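Local coordinates for Csc2 (Thermofilum pendens, PDB 4TXD), which probably binds the guide RNA as the Cas7-family backbone subunit of a type I-D CRISPR interference complex and carries a zinc ion, at residues A62-L67 / H234-T239; E88-Q93 / A202-R207; V55-R60 / V278-L283. All blocks are in the same frame, centred on the assembly; numbering follows the deposited sequence.

Interaction 1: residues A62-L67 / H234-T239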
ATOM      1  N   ALA A  62       8.514  -3.053 -16.543  1.00 28.00           N
ATOM      2  CA  ALA A  62       8.103  -3.215 -17.950  1.00 26.77           C
ATOM      3  C   ALA A  62       9.114  -2.549 -18.883  1.00 29.30           C
ATOM      4  O   ALA A  62       9.673  -3.192 -19.766  1.00 26.87           O
ATOM      5  CB  ALA A  62       6.706  -2.644 -18.171  1.00 36.54           C
ATOM      6  N   ASN A  63       9.315  -1.251 -18.655  0.51 26.96           N
ATOM      7  CA  ASN A  63      10.396  -0.479 -19.252  0.51 27.31           C
ATOM      8  C   ASN A  63      11.567  -0.357 -18.267  0.51 25.20           C
ATOM      9  O   ASN A  63      11.717  -1.186 -17.374  0.51 23.62           O
ATOM     10  CB  ASN A  63       9.894   0.914 -19.668  0.51 31.43           C
ATOM     11  CG  ASN A  63       9.115   1.637 -18.551  0.51 30.19           C
ATOM     12  OD1 ASN A  63       9.216   1.293 -17.369  0.51 21.13           O
ATOM     13  ND2 ASN A  63       8.339   2.657 -18.937  0.51 30.69           N
ATOM     14  N   TYR A  64      12.369   0.549 -18.380  1.00 22.81           N
ATOM     15  CA  TYR A  64      13.332   0.972 -17.365  1.00 23.53           C
ATOM     16  C   TYR A  64      12.603   1.600 -16.185  1.00 29.14           C
ATOM     17  O   TYR A  64      11.701   2.340 -16.396  1.00 27.28           O
ATOM     18  CB  TYR A  64      14.365   1.966 -17.914  1.00 21.54           C
ATOM     19  CG  TYR A  64      15.531   1.353 -18.626  1.00 27.78           C
ATOM     20  CD1 TYR A  64      15.465   1.038 -19.965  1.00 20.44           C
ATOM     21  CD2 TYR A  64      16.710   1.074 -17.963  1.00 22.39           C
ATOM     22  CE1 TYR A  64      16.523   0.473 -20.611  1.00 21.36           C
ATOM     23  CE2 TYR A  64      17.763   0.512 -18.615  1.00 21.74           C
ATOM     24  CZ  TYR A  64      17.658   0.201 -19.941  1.00 27.95           C
ATOM     25  OH  TYR A  64      18.710  -0.365 -20.573  1.00 28.32           O
ATOM     26  N   LEU A  65      13.030   1.293 -14.966  1.00 20.46           N
ATOM     27  CA  LEU A  65      12.557   1.967 -13.775  1.00 21.76           C
ATOM     28  C   LEU A  65      13.592   2.945 -13.272  1.00 29.76           C
ATOM     29  O   LEU A  65      14.691   2.533 -13.104  1.00 26.78           O
ATOM     30  CB  LEU A  65      12.321   1.009 -12.645  1.00 27.77           C
ATOM     31  CG  LEU A  65      11.091   0.169 -12.594  1.00 47.24           C
ATOM     32  CD1 LEU A  65      11.045  -0.593 -11.298  1.00 29.79           C
ATOM     33  CD2 LEU A  65       9.882   1.058 -12.765  1.00 46.50           C
ATOM     34  N   LEU A  66      13.299   4.114 -12.988  0.61 22.28           N
ATOM     35  CA  LEU A  66      14.261   5.071 -12.456  0.61 22.83           C
ATOM     36  C   LEU A  66      14.062   5.221 -10.950  0.61 24.15           C
ATOM     37  O   LEU A  66      12.969   5.551 -10.493  0.61 24.67           O
ATOM     38  CB  LEU A  66      14.123   6.424 -13.155  0.61 24.06           C
ATOM     39  CG  LEU A  66      13.987   6.418 -14.680  0.61 34.87           C
ATOM     40  CD1 LEU A  66      13.888   7.840 -15.219  0.61 34.32           C
ATOM     41  CD2 LEU A  66      15.137   5.669 -15.337  0.61 26.11           C
ATOM     42  N   LEU A  67      14.955   4.974 -10.229  1.00 19.96           N
ATOM     43  CA  LEU A  67      15.074   5.154  -8.792  1.00 21.64           C
ATOM     44  C   LEU A  67      15.905   6.388  -8.427  1.00 19.76           C
ATOM     45  O   LEU A  67      16.965   6.550  -8.897  1.00 20.86           O
ATOM     46  CB  LEU A  67      15.659   3.937  -8.091  1.00 17.77           C
ATOM     47  CG  LEU A  67      14.952   2.602  -8.267  1.00 25.41           C
ATOM     48  CD1 LEU A  67      15.676   1.442  -7.619  1.00 20.32           C
ATOM     49  CD2 LEU A  67      13.531   2.682  -7.785  1.00 26.41           C
ATOM     50  N   HIS A 234      19.176   3.309 -12.826  1.00 17.55           N
ATOM     51  CA  HIS A 234      18.319   2.898 -13.907  1.00 20.40           C
ATOM     52  C   HIS A 234      18.222   1.394 -13.946  1.00 21.10           C
ATOM     53  O   HIS A 234      19.147   0.749 -14.307  1.00 20.09           O
ATOM     54  CB  HIS A 234      18.821   3.431 -15.236  1.00 20.39           C
ATOM     55  CG  HIS A 234      18.861   4.916 -15.303  1.00 27.79           C
ATOM     56  ND1 HIS A 234      19.450   5.607 -16.329  1.00 30.07           N
ATOM     57  CD2 HIS A 234      18.383   5.842 -14.458  1.00 27.04           C
ATOM     58  CE1 HIS A 234      19.323   6.896 -16.112  1.00 36.74           C
ATOM     59  NE2 HIS A 234      18.678   7.064 -14.985  1.00 27.91           N
ATOM     60  N   VAL A 235      17.084   0.885 -13.530  1.00 19.62           N
ATOM     61  CA  VAL A 235      16.844  -0.553 -13.445  1.00 18.74           C
ATOM     62  C   VAL A 235      16.353  -1.074 -14.807  1.00 22.36           C
ATOM     63  O   VAL A 235      15.459  -0.481 -15.419  1.00 20.45           O
ATOM     64  CB  VAL A 235      15.810  -0.867 -12.352  1.00 20.23           C
ATOM     65  CG1 VAL A 235      15.613  -2.368 -12.203  1.00 20.22           C
ATOM     66  CG2 VAL A 235      16.248  -0.238 -11.017  1.00 17.86           C
ATOM     67  N   GLU A 236      16.948  -2.164 -15.283  1.00 18.63           N
ATOM     68  CA  GLU A 236      16.689  -2.628 -16.655  1.00 18.64           C
ATOM     69  C   GLU A 236      15.354  -3.351 -16.776  1.00 24.64           C
ATOM     70  O   GLU A 236      14.907  -3.976 -15.838  1.00 21.15           O
ATOM     71  CB  GLU A 236      17.839  -3.529 -17.131  1.00 21.39           C
ATOM     72  CG  GLU A 236      19.102  -2.722 -17.383  1.00 22.07           C
ATOM     73  CD  GLU A 236      20.317  -3.559 -17.635  1.00 30.23           C
ATOM     74  OE1 GLU A 236      20.255  -4.787 -17.424  1.00 34.59           O
ATOM     75  OE2 GLU A 236      21.332  -2.974 -18.059  1.00 32.84           O
ATOM     76  N   PRO A 237      14.713  -3.255 -17.955  1.00 22.73           N
ATOM     77  CA  PRO A 237      13.421  -3.912 -18.206  1.00 22.35           C
ATOM     78  C   PRO A 237      13.489  -5.389 -17.846  1.00 21.57           C
ATOM     79  O   PRO A 237      14.524  -6.018 -18.060  1.00 23.59           O
ATOM     80  CB  PRO A 237      13.212  -3.721 -19.709  1.00 20.57           C
ATOM     81  CG  PRO A 237      13.966  -2.444 -20.030  1.00 26.66           C
ATOM     82  CD  PRO A 237      15.162  -2.423 -19.085  1.00 21.15           C
ATOM     83  N   GLY A 238      12.420  -5.923 -17.273  1.00 20.46           N
ATOM     84  CA  GLY A 238      12.367  -7.334 -16.920  1.00 24.93           C
ATOM     85  C   GLY A 238      12.846  -7.675 -15.516  1.00 25.10           C
ATOM     86  O   GLY A 238      12.580  -8.764 -15.028  1.00 22.67           O
ATOM     87  N   THR A 239      13.568  -6.760 -14.870  1.00 24.22           N
ATOM     88  CA  THR A 239      14.006  -6.975 -13.494  1.00 19.49           C
ATOM     89  C   THR A 239      12.802  -7.255 -12.616  1.00 19.03           C
ATOM     90  O   THR A 239      11.806  -6.533 -12.679  1.00 21.80           O
ATOM     91  CB  THR A 239      14.760  -5.740 -12.934  1.00 20.21           C
ATOM     92  OG1 THR A 239      15.933  -5.492 -13.723  1.00 24.67           O
ATOM     93  CG2 THR A 239      15.144  -5.942 -11.476  1.00 17.34           C
TER
HETATM   94  O   HOH W   1      21.132  -0.503 -19.024  1.00 30.43           O
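A short antiparallel strand pairing joins Leu65 to Val235 in the small three-stranded sheet beside the main sheet of the RRM-like core, and a proline-on-tyrosine contact, Pro237 on Tyr64, lies just beyond its end. Leu65 and Val235 form the hydrogen-bonded pair: Val235 N gives to Leu65 O at 2.9 Å, and Leu65 N returns a bond to Val235 O at 3.0 Å. Their CB atoms meet on one face of this sheet, and Leu67 CD1 also touches Val235 CG2. Leu66 and His234 follow as a non-hydrogen-bonded pair with side chains on the other face, where His234 NE2 bonds to Glu232. Past the paired residues, Pro237 CD sits over the centre of the Tyr64 ring, 3.5 Å from the centroid and 11° off the ring normal, a CH-pi contact. With an alanine in place of this proline, the covered face of Tyr64 would lose its CH-pi partner, and the ring would probably be freer to turn. Tyr64 CG lies anti to its carbonyl carbon (chi1 -83°), which brings the ring alongside Glu236; CG of the glutamate is 3.7 Å from Tyr64 CE2, and a water joins Tyr64 OH to Glu236 OE2. Pro237 also lies within a type II turn, in which Glu236 O accepts from both N and OG1 of Thr239. Strand 65-68 is the middle strand of its sheet, with 232-235 and 274-275 as neighbours; Leu65 and Val235 pack on Phe241 of strand 240-247, and Leu67 and Val235 on Pro90 of strand 85-92.

Interaction 2: residues E88-Q93 / A202-R207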
ATOM      1  N   GLU A  88      24.957  -6.530  -4.501  1.00 21.58           N
ATOM      2  CA  GLU A  88      24.200  -5.352  -4.277  1.00 21.14           C
ATOM      3  C   GLU A  88      23.161  -5.220  -5.384  1.00 19.27           C
ATOM      4  O   GLU A  88      23.477  -5.339  -6.516  1.00 18.47           O
ATOM      5  CB  GLU A  88      25.121  -4.181  -4.054  1.00 28.89           C
ATOM      6  CG  GLU A  88      25.084  -3.043  -4.997  1.00 55.42           C
ATOM      7  CD  GLU A  88      26.441  -2.334  -5.088  1.00 78.33           C
ATOM      8  OE1 GLU A  88      26.971  -2.268  -6.209  1.00 46.21           O
ATOM      9  OE2 GLU A  88      26.959  -1.891  -4.050  1.00 75.26           O
ATOM     10  N   VAL A  89      21.910  -5.075  -4.977  1.00 18.71           N
ATOM     11  CA  VAL A  89      20.794  -5.081  -5.913  1.00 17.53           C
ATOM     12  C   VAL A  89      19.955  -3.832  -5.697  1.00 15.21           C
ATOM     13  O   VAL A  89      19.959  -3.255  -4.610  1.00 17.02           O
ATOM     14  CB  VAL A  89      19.887  -6.330  -5.726  1.00 17.29           C
ATOM     15  CG1 VAL A  89      20.656  -7.625  -6.036  1.00 20.41           C
ATOM     16  CG2 VAL A  89      19.297  -6.363  -4.309  1.00 19.81           C
ATOM     17  N   PRO A  90      19.199  -3.433  -6.720  1.00 16.26           N
ATOM     18  CA  PRO A  90      18.224  -2.356  -6.526  1.00 16.19           C
ATOM     19  C   PRO A  90      17.170  -2.735  -5.499  1.00 18.90           C
ATOM     20  O   PRO A  90      16.800  -3.904  -5.362  1.00 16.66           O
ATOM     21  CB  PRO A  90      17.574  -2.188  -7.912  1.00 16.43           C
ATOM     22  CG  PRO A  90      18.446  -2.896  -8.856  1.00 22.34           C
ATOM     23  CD  PRO A  90      19.269  -3.903  -8.112  1.00 15.18           C
ATOM     24  N   VAL A  91      16.677  -1.730  -4.793  1.00 14.95           N
ATOM     25  CA  VAL A  91      15.652  -1.950  -3.784  1.00 17.22           C
ATOM     26  C   VAL A  91      14.636  -0.816  -3.836  1.00 18.58           C
ATOM     27  O   VAL A  91      14.987   0.345  -4.107  1.00 18.66           O
ATOM     28  CB  VAL A  91      16.278  -2.063  -2.370  1.00 18.27           C
ATOM     29  CG1 VAL A  91      17.046  -0.802  -2.033  1.00 16.53           C
ATOM     30  CG2 VAL A  91      15.215  -2.339  -1.314  1.00 16.19           C
ATOM     31  N   ILE A  92      13.373  -1.160  -3.631  1.00 18.26           N
ATOM     32  CA  ILE A  92      12.322  -0.166  -3.512  1.00 16.07           C
ATOM     33  C   ILE A  92      11.993  -0.046  -2.035  1.00 16.88           C
ATOM     34  O   ILE A  92      11.411  -0.954  -1.448  1.00 18.23           O
ATOM     35  CB  ILE A  92      11.060  -0.554  -4.320  1.00 16.66           C
ATOM     36  CG1 ILE A  92      11.430  -0.877  -5.768  1.00 17.87           C
ATOM     37  CG2 ILE A  92      10.021   0.569  -4.259  1.00 16.58           C
ATOM     38  CD1 ILE A  92      10.271  -1.462  -6.581  1.00 21.39           C
ATOM     39  N   GLN A  93      12.371   1.068  -1.419  1.00 15.95           N
ATOM     40  CA  GLN A  93      12.197   1.249   0.021  0.61 18.39           C
ATOM     41  C   GLN A  93      10.706   1.327   0.400  1.00 19.44           C
ATOM     42  O   GLN A  93       9.865   1.734  -0.418  1.00 18.67           O
ATOM     43  CB  GLN A  93      12.942   2.511   0.496  0.61 19.80           C
ATOM     44  CG  GLN A  93      14.480   2.362   0.559  0.61 21.37           C
ATOM     45  CD  GLN A  93      15.121   3.236   1.655  0.61 29.72           C
ATOM     46  OE1 GLN A  93      15.174   4.465   1.551  0.61 26.99           O
ATOM     47  NE2 GLN A  93      15.609   2.591   2.707  0.61 21.80           N
ATOM     48  N   ALA A 202      11.103  -3.759  -1.165  1.00 19.63           N
ATOM     49  CA  ALA A 202      11.028  -4.748  -2.228  1.00 20.57           C
ATOM     50  C   ALA A 202      12.400  -4.890  -2.898  1.00 15.85           C
ATOM     51  O   ALA A 202      12.983  -3.907  -3.374  1.00 18.84           O
ATOM     52  CB  ALA A 202       9.960  -4.380  -3.238  1.00 16.40           C
ATOM     53  N   PHE A 203      12.918  -6.096  -2.905  1.00 18.97           N
ATOM     54  CA  PHE A 203      14.263  -6.383  -3.365  1.00 18.10           C
ATOM     55  C   PHE A 203      14.352  -7.008  -4.778  1.00 19.91           C
ATOM     56  O   PHE A 203      13.712  -7.960  -5.049  1.00 17.55           O
ATOM     57  CB  PHE A 203      14.937  -7.351  -2.404  1.00 16.52           C
ATOM     58  CG  PHE A 203      15.049  -6.868  -0.998  1.00 22.76           C
ATOM     59  CD1 PHE A 203      14.037  -7.070  -0.102  1.00 18.69           C
ATOM     60  CD2 PHE A 203      16.181  -6.254  -0.566  1.00 21.18           C
ATOM     61  CE1 PHE A 203      14.141  -6.645   1.185  1.00 20.66           C
ATOM     62  CE2 PHE A 203      16.299  -5.826   0.718  1.00 23.77           C
ATOM     63  CZ  PHE A 203      15.274  -6.016   1.599  1.00 22.81           C
ATOM     64  N   ALA A 204      15.186  -6.457  -5.637  1.00 18.52           N
ATOM     65  CA  ALA A 204      15.475  -7.095  -6.918  1.00 19.60           C
ATOM     66  C   ALA A 204      16.299  -8.355  -6.661  1.00 19.71           C
ATOM     67  O   ALA A 204      17.038  -8.429  -5.678  1.00 17.49           O
ATOM     68  CB  ALA A 204      16.212  -6.144  -7.848  1.00 17.90           C
ATOM     69  N   THR A 205      16.151  -9.346  -7.509  1.00 21.17           N
ATOM     70  CA  THR A 205      16.921 -10.571  -7.357  1.00 23.49           C
ATOM     71  C   THR A 205      18.189 -10.580  -8.202  1.00 22.29           C
ATOM     72  O   THR A 205      19.010 -11.439  -8.078  1.00 23.85           O
ATOM     73  CB  THR A 205      16.115 -11.797  -7.762  1.00 20.84           C
ATOM     74  OG1 THR A 205      15.677 -11.646  -9.084  1.00 20.71           O
ATOM     75  CG2 THR A 205      14.952 -11.970  -6.898  1.00 25.24           C
ATOM     76  N   GLN A 206      18.311  -9.594  -9.061  1.00 22.40           N
ATOM     77  CA  GLN A 206      19.482  -9.442  -9.916  1.00 25.82           C
ATOM     78  C   GLN A 206      19.908  -7.989  -9.947  1.00 24.22           C
ATOM     79  O   GLN A 206      19.071  -7.080  -9.814  1.00 20.20           O
ATOM     80  CB  GLN A 206      19.191  -9.923 -11.348  1.00 21.82           C
ATOM     81  CG  GLN A 206      18.759 -11.376 -11.462  1.00 23.08           C
ATOM     82  CD  GLN A 206      18.151 -11.677 -12.816  1.00 27.77           C
ATOM     83  OE1 GLN A 206      17.190 -11.024 -13.236  1.00 27.32           O
ATOM     84  NE2 GLN A 206      18.708 -12.662 -13.510  1.00 28.96           N
ATOM     85  N   ARG A 207      21.204  -7.786 -10.145  1.00 19.63           N
ATOM     86  CA  ARG A 207      21.782  -6.460 -10.290  1.00 25.30           C
ATOM     87  C   ARG A 207      21.750  -6.060 -11.756  1.00 25.95           C
ATOM     88  O   ARG A 207      22.752  -6.187 -12.458  1.00 33.76           O
ATOM     89  CB  ARG A 207      23.220  -6.445  -9.758  1.00 19.85           C
ATOM     90  CG  ARG A 207      23.894  -5.078  -9.734  1.00 25.18           C
ATOM     91  CD  ARG A 207      25.323  -5.194  -9.144  1.00 32.34           C
ATOM     92  NE  ARG A 207      25.870  -3.911  -8.675  1.00 39.71           N
ATOM     93  CZ  ARG A 207      26.339  -2.968  -9.484  1.00 37.90           C
ATOM     94  NH1 ARG A 207      26.312  -3.156 -10.797  1.00 40.75           N
ATOM     95  NH2 ARG A 207      26.822  -1.836  -8.992  1.00 29.73           N
TER
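Strands 88-92 and 202-204 run antiparallel, their axes 4.8 Å apart at closest approach with N-to-C directions at 160°, and Ile92 and Ala202 make the hydrogen-bonded pair through Ile92 N to Ala202 O and Ala202 N to Ile92 O, both 2.8 Å. One step on, Ala204 N meets Pro90 O at 3.0 Å. Pro90 has no N-H to give, and beyond Ala204 the segment 202-207 leaves the strand pairing at Thr205 and Gln206, but Arg207 comes back beside Val89. In the non-hydrogen-bonded pair, Val91 and Phe203 stand side by side; Val91 CG2, anti to its backbone N, lies over one face of the Phe203 ring, 4.1 Å from CD2. On the face of Ile92 and Ala202 their CB atoms meet; Ala204 CB touches Pro90 CD at 3.8 Å. Val89 CG2 presses on Ala204 O at 3.4 Å, a buried carbonyl with no hydrogen-bonding partner in the model. At the outer end Arg207 stretches alongside Glu88, CG anti to its backbone N (chi1 -175°), in a side-on salt bridge: NH2 at 2.8 Å and NE at 3.2 Å both donate to Glu88 OE1, which lies near the guanidinium plane. The two flat groups are turned 38° against each other. Phe203 reaches on to Ala295 and Ala299 of helix 295-301, whereas Ile92 and Ala204 touch Phe241. This is neighbouring-strand pairing within the antiparallel sheet of the RRM-like fold on which Cas7-family proteins are built.

Interaction 3: residues V55-R60 / V278-L283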
ATOM      1  N   VAL A  55       1.116 -10.461   2.862  1.00 21.73           N
ATOM      2  CA  VAL A  55       0.925 -10.586   1.425  1.00 18.48           C
ATOM      3  C   VAL A  55       2.285 -10.527   0.707  1.00 29.88           C
ATOM      4  O   VAL A  55       3.095  -9.627   0.953  1.00 25.55           O
ATOM      5  CB  VAL A  55      -0.032  -9.503   0.873  1.00 26.84           C
ATOM      6  CG1 VAL A  55       0.443  -8.122   1.222  1.00 39.74           C
ATOM      7  CG2 VAL A  55      -0.184  -9.641  -0.624  1.00 26.78           C
ATOM      8  N   VAL A  56       2.548 -11.520  -0.140  1.00 23.98           N
ATOM      9  CA  VAL A  56       3.799 -11.567  -0.905  1.00 22.83           C
ATOM     10  C   VAL A  56       3.470 -11.334  -2.359  1.00 22.87           C
ATOM     11  O   VAL A  56       2.497 -11.895  -2.886  1.00 26.61           O
ATOM     12  CB  VAL A  56       4.542 -12.912  -0.724  1.00 20.79           C
ATOM     13  CG1 VAL A  56       5.746 -13.019  -1.674  1.00 24.27           C
ATOM     14  CG2 VAL A  56       5.004 -13.065   0.711  1.00 24.90           C
ATOM     15  N   PHE A  57       4.269 -10.494  -3.008  1.00 20.78           N
ATOM     16  CA  PHE A  57       3.985 -10.072  -4.353  1.00 21.71           C
ATOM     17  C   PHE A  57       5.257  -9.849  -5.164  1.00 24.71           C
ATOM     18  O   PHE A  57       6.364  -9.792  -4.618  1.00 21.30           O
ATOM     19  CB  PHE A  57       3.117  -8.794  -4.343  1.00 23.97           C
ATOM     20  CG  PHE A  57       3.748  -7.612  -3.624  1.00 25.63           C
ATOM     21  CD1 PHE A  57       3.638  -7.471  -2.240  1.00 21.67           C
ATOM     22  CD2 PHE A  57       4.412  -6.627  -4.342  1.00 22.52           C
ATOM     23  CE1 PHE A  57       4.218  -6.369  -1.583  1.00 22.27           C
ATOM     24  CE2 PHE A  57       4.994  -5.521  -3.697  1.00 22.18           C
ATOM     25  CZ  PHE A  57       4.889  -5.395  -2.313  1.00 21.09           C
ATOM     26  N   LEU A  58       5.086  -9.733  -6.465  1.00 22.21           N
ATOM     27  CA  LEU A  58       6.157  -9.434  -7.379  1.00 22.06           C
ATOM     28  C   LEU A  58       5.938  -8.096  -8.039  1.00 23.35           C
ATOM     29  O   LEU A  58       4.857  -7.764  -8.381  1.00 22.95           O
ATOM     30  CB  LEU A  58       6.244 -10.490  -8.474  1.00 22.64           C
ATOM     31  CG  LEU A  58       6.593 -11.906  -8.084  1.00 24.94           C
ATOM     32  CD1 LEU A  58       6.668 -12.817  -9.289  1.00 22.10           C
ATOM     33  CD2 LEU A  58       7.846 -11.956  -7.251  1.00 23.67           C
ATOM     34  N   VAL A  59       7.009  -7.355  -8.228  1.00 21.29           N
ATOM     35  CA  VAL A  59       6.993  -6.147  -9.023  1.00 19.71           C
ATOM     36  C   VAL A  59       7.944  -6.319 -10.207  1.00 24.99           C
ATOM     37  O   VAL A  59       9.140  -6.551 -10.019  1.00 24.46           O
ATOM     38  CB  VAL A  59       7.428  -4.913  -8.206  1.00 20.65           C
ATOM     39  CG1 VAL A  59       7.316  -3.647  -9.061  1.00 17.19           C
ATOM     40  CG2 VAL A  59       6.588  -4.802  -6.933  1.00 22.07           C
ATOM     41  N   ARG A  60       7.427  -6.225 -11.423  1.00 23.63           N
ATOM     42  CA  ARG A  60       8.297  -6.359 -12.582  1.00 25.47           C
ATOM     43  C   ARG A  60       8.365  -5.083 -13.413  1.00 22.22           C
ATOM     44  O   ARG A  60       7.349  -4.495 -13.794  1.00 26.35           O
ATOM     45  CB  ARG A  60       7.854  -7.532 -13.460  1.00 26.75           C
ATOM     46  CG  ARG A  60       8.929  -7.939 -14.452  1.00 27.04           C
ATOM     47  CD  ARG A  60       8.509  -9.087 -15.323  1.00 35.57           C
ATOM     48  NE  ARG A  60       9.673  -9.647 -16.002  1.00 41.45           N
ATOM     49  CZ  ARG A  60       9.599 -10.528 -16.989  1.00 51.25           C
ATOM     50  NH1 ARG A  60       8.412 -10.931 -17.411  1.00 46.82           N
ATOM     51  NH2 ARG A  60      10.705 -11.002 -17.552  1.00 32.02           N
ATOM     52  N   VAL A 278       5.413  -0.565 -14.226  1.00 20.73           N
ATOM     53  CA  VAL A 278       5.587  -1.882 -13.651  1.00 19.91           C
ATOM     54  C   VAL A 278       4.361  -2.740 -13.894  1.00 31.42           C
ATOM     55  O   VAL A 278       3.311  -2.246 -14.300  1.00 26.39           O
ATOM     56  CB  VAL A 278       5.846  -1.836 -12.122  1.00 21.41           C
ATOM     57  CG1 VAL A 278       7.110  -1.028 -11.817  1.00 25.19           C
ATOM     58  CG2 VAL A 278       4.621  -1.274 -11.379  1.00 19.63           C
ATOM     59  N   ARG A 279       4.530  -4.029 -13.644  1.00 23.94           N
ATOM     60  CA  ARG A 279       3.423  -4.949 -13.477  1.00 28.54           C
ATOM     61  C   ARG A 279       3.597  -5.642 -12.132  1.00 23.54           C
ATOM     62  O   ARG A 279       4.664  -6.181 -11.811  1.00 21.56           O
ATOM     63  CB  ARG A 279       3.351  -5.972 -14.617  1.00 31.07           C
ATOM     64  CG  ARG A 279       2.177  -6.923 -14.465  1.00 36.70           C
ATOM     65  CD  ARG A 279       2.002  -7.857 -15.658  1.00 60.84           C
ATOM     66  NE  ARG A 279       0.889  -8.779 -15.433  1.00 67.13           N
ATOM     67  CZ  ARG A 279       1.027 -10.066 -15.121  1.00 71.34           C
ATOM     68  NH1 ARG A 279       2.236 -10.603 -15.020  1.00 60.49           N
ATOM     69  NH2 ARG A 279      -0.048 -10.821 -14.924  1.00 65.58           N
ATOM     70  N   VAL A 280       2.545  -5.598 -11.329  1.00 26.05           N
ATOM     71  CA  VAL A 280       2.576  -6.181 -10.005  1.00 20.21           C
ATOM     72  C   VAL A 280       1.686  -7.393  -9.983  1.00 26.12           C
ATOM     73  O   VAL A 280       0.582  -7.359 -10.526  1.00 35.03           O
ATOM     74  CB  VAL A 280       2.102  -5.172  -8.919  1.00 27.65           C
ATOM     75  CG1 VAL A 280       2.095  -5.827  -7.543  1.00 28.90           C
ATOM     76  CG2 VAL A 280       2.983  -3.903  -8.932  1.00 21.53           C
ATOM     77  N   GLU A 281       2.154  -8.470  -9.372  1.00 26.67           N
ATOM     78  CA  GLU A 281       1.332  -9.664  -9.200  0.62 33.96           C
ATOM     79  C   GLU A 281       1.304 -10.109  -7.752  1.00 26.60           C
ATOM     80  O   GLU A 281       2.355 -10.297  -7.141  1.00 26.71           O
ATOM     81  CB  GLU A 281       1.855 -10.818 -10.050  0.62 32.89           C
ATOM     82  CG  GLU A 281       2.097 -10.491 -11.492  0.62 31.92           C
ATOM     83  CD  GLU A 281       2.932 -11.566 -12.146  0.62 42.56           C
ATOM     84  OE1 GLU A 281       4.172 -11.400 -12.218  0.62 23.84           O
ATOM     85  OE2 GLU A 281       2.345 -12.588 -12.559  0.62 34.86           O
ATOM     86  N   ILE A 282       0.102 -10.293  -7.204  1.00 26.98           N
ATOM     87  CA  ILE A 282      -0.032 -10.874  -5.867  1.00 23.67           C
ATOM     88  C   ILE A 282       0.146 -12.386  -5.996  1.00 29.07           C
ATOM     89  O   ILE A 282      -0.507 -13.015  -6.832  1.00 31.06           O
ATOM     90  CB  ILE A 282      -1.414 -10.569  -5.220  1.00 23.94           C
ATOM     91  CG1 ILE A 282      -1.784  -9.089  -5.377  1.00 31.01           C
ATOM     92  CG2 ILE A 282      -1.447 -11.038  -3.765  1.00 25.38           C
ATOM     93  CD1 ILE A 282      -0.888  -8.140  -4.598  1.00 31.94           C
ATOM     94  N   LEU A 283       1.002 -12.970  -5.183  1.00 23.50           N
ATOM     95  CA  LEU A 283       1.227 -14.390  -5.221  1.00 29.54           C
ATOM     96  C   LEU A 283       0.554 -15.174  -4.112  1.00 35.57           C
ATOM     97  O   LEU A 283       0.226 -16.311  -4.280  1.00 29.71           O
ATOM     98  CB  LEU A 283       2.701 -14.711  -5.207  1.00 26.37           C
ATOM     99  CG  LEU A 283       3.509 -14.174  -6.370  1.00 26.45           C
ATOM    100  CD1 LEU A 283       4.905 -14.702  -6.287  1.00 30.93           C
ATOM    101  CD2 LEU A 283       2.887 -14.535  -7.682  1.00 30.39           C
TER
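The ring of Phe57 has Val59 CG2 at its edge, in the ring plane, and receives Val280 CG1 obliquely at CD2, while the guanidinium of Arg279 has CG of Glu281, in one of that residue's two conformers, over one face, 3.5 Å above its plane and toward the rim. These groups lie on opposite sides of a long antiparallel pair, strands 52-61 and 277-288 of the main sheet in the RRM-like core. Phe57 with Ile282 and Val59 with Val280 form non-hydrogen-bonded pairs, and their side chains make an apolar face. There Phe57 CG takes the position between its backbone N and carbonyl carbon (chi1 59°), leading the ring away from Ile282, whose CD1 touches the phenylalanine's CB. Val59 CG1 meets Val278 CG1 at 3.8 Å, and at the far end Val55 CG2 and Ile282 CG2 are 3.7 Å apart. Val55 and Ile282 continue onto Leu259 and Leu262 of helix 252-263. The face of Leu58 and Glu281 is apolar toward Leu283 and charged toward Arg60 and Arg279. Leu314 and Leu318 of helix 307-321 cover Leu58 and Leu283. In the same Glu281 conformer, Glu281 OE2 forms a salt bridge with Arg279 NH1 at 3.2 Å. Tyr307 accepts a cation-pi contact from Arg60, and its hydroxyl bonds to Glu281 OE1 in that conformer. Two-way backbone bonds join Leu58 to Glu281 and Arg60 to Arg279, the shortest, from Arg60 N to Arg279 O, being 2.8 Å; between the leucines, Leu58 CG packs on Leu283 CD1 at 3.7 Å.

Interactions 2 and 3 are pairings within the same seven-stranded antiparallel sheet, their centres 14 Å apart; between strands 197-204 and 52-61 runs strand 240-247. Interaction 1 belongs to the three-stranded sheet alongside, 11 Å from interaction 2 and 15 Å from interaction 3, centre to centre. It touches both: Thr239 CG2 packs on Ala204 CB, Leu65 CD2 meets Val278 CG1, and Gly238 O probably accepts from Arg60 NE. Along the chain, 55-60 leads directly into 62-67, then come 88-93, 202-207, 234-239 and 278-283, so interaction 3 encloses interaction 1, which encloses interaction 2. Segments far apart in sequence thus come together in the main sheet of the RRM-like core and in a small sheet packed against it.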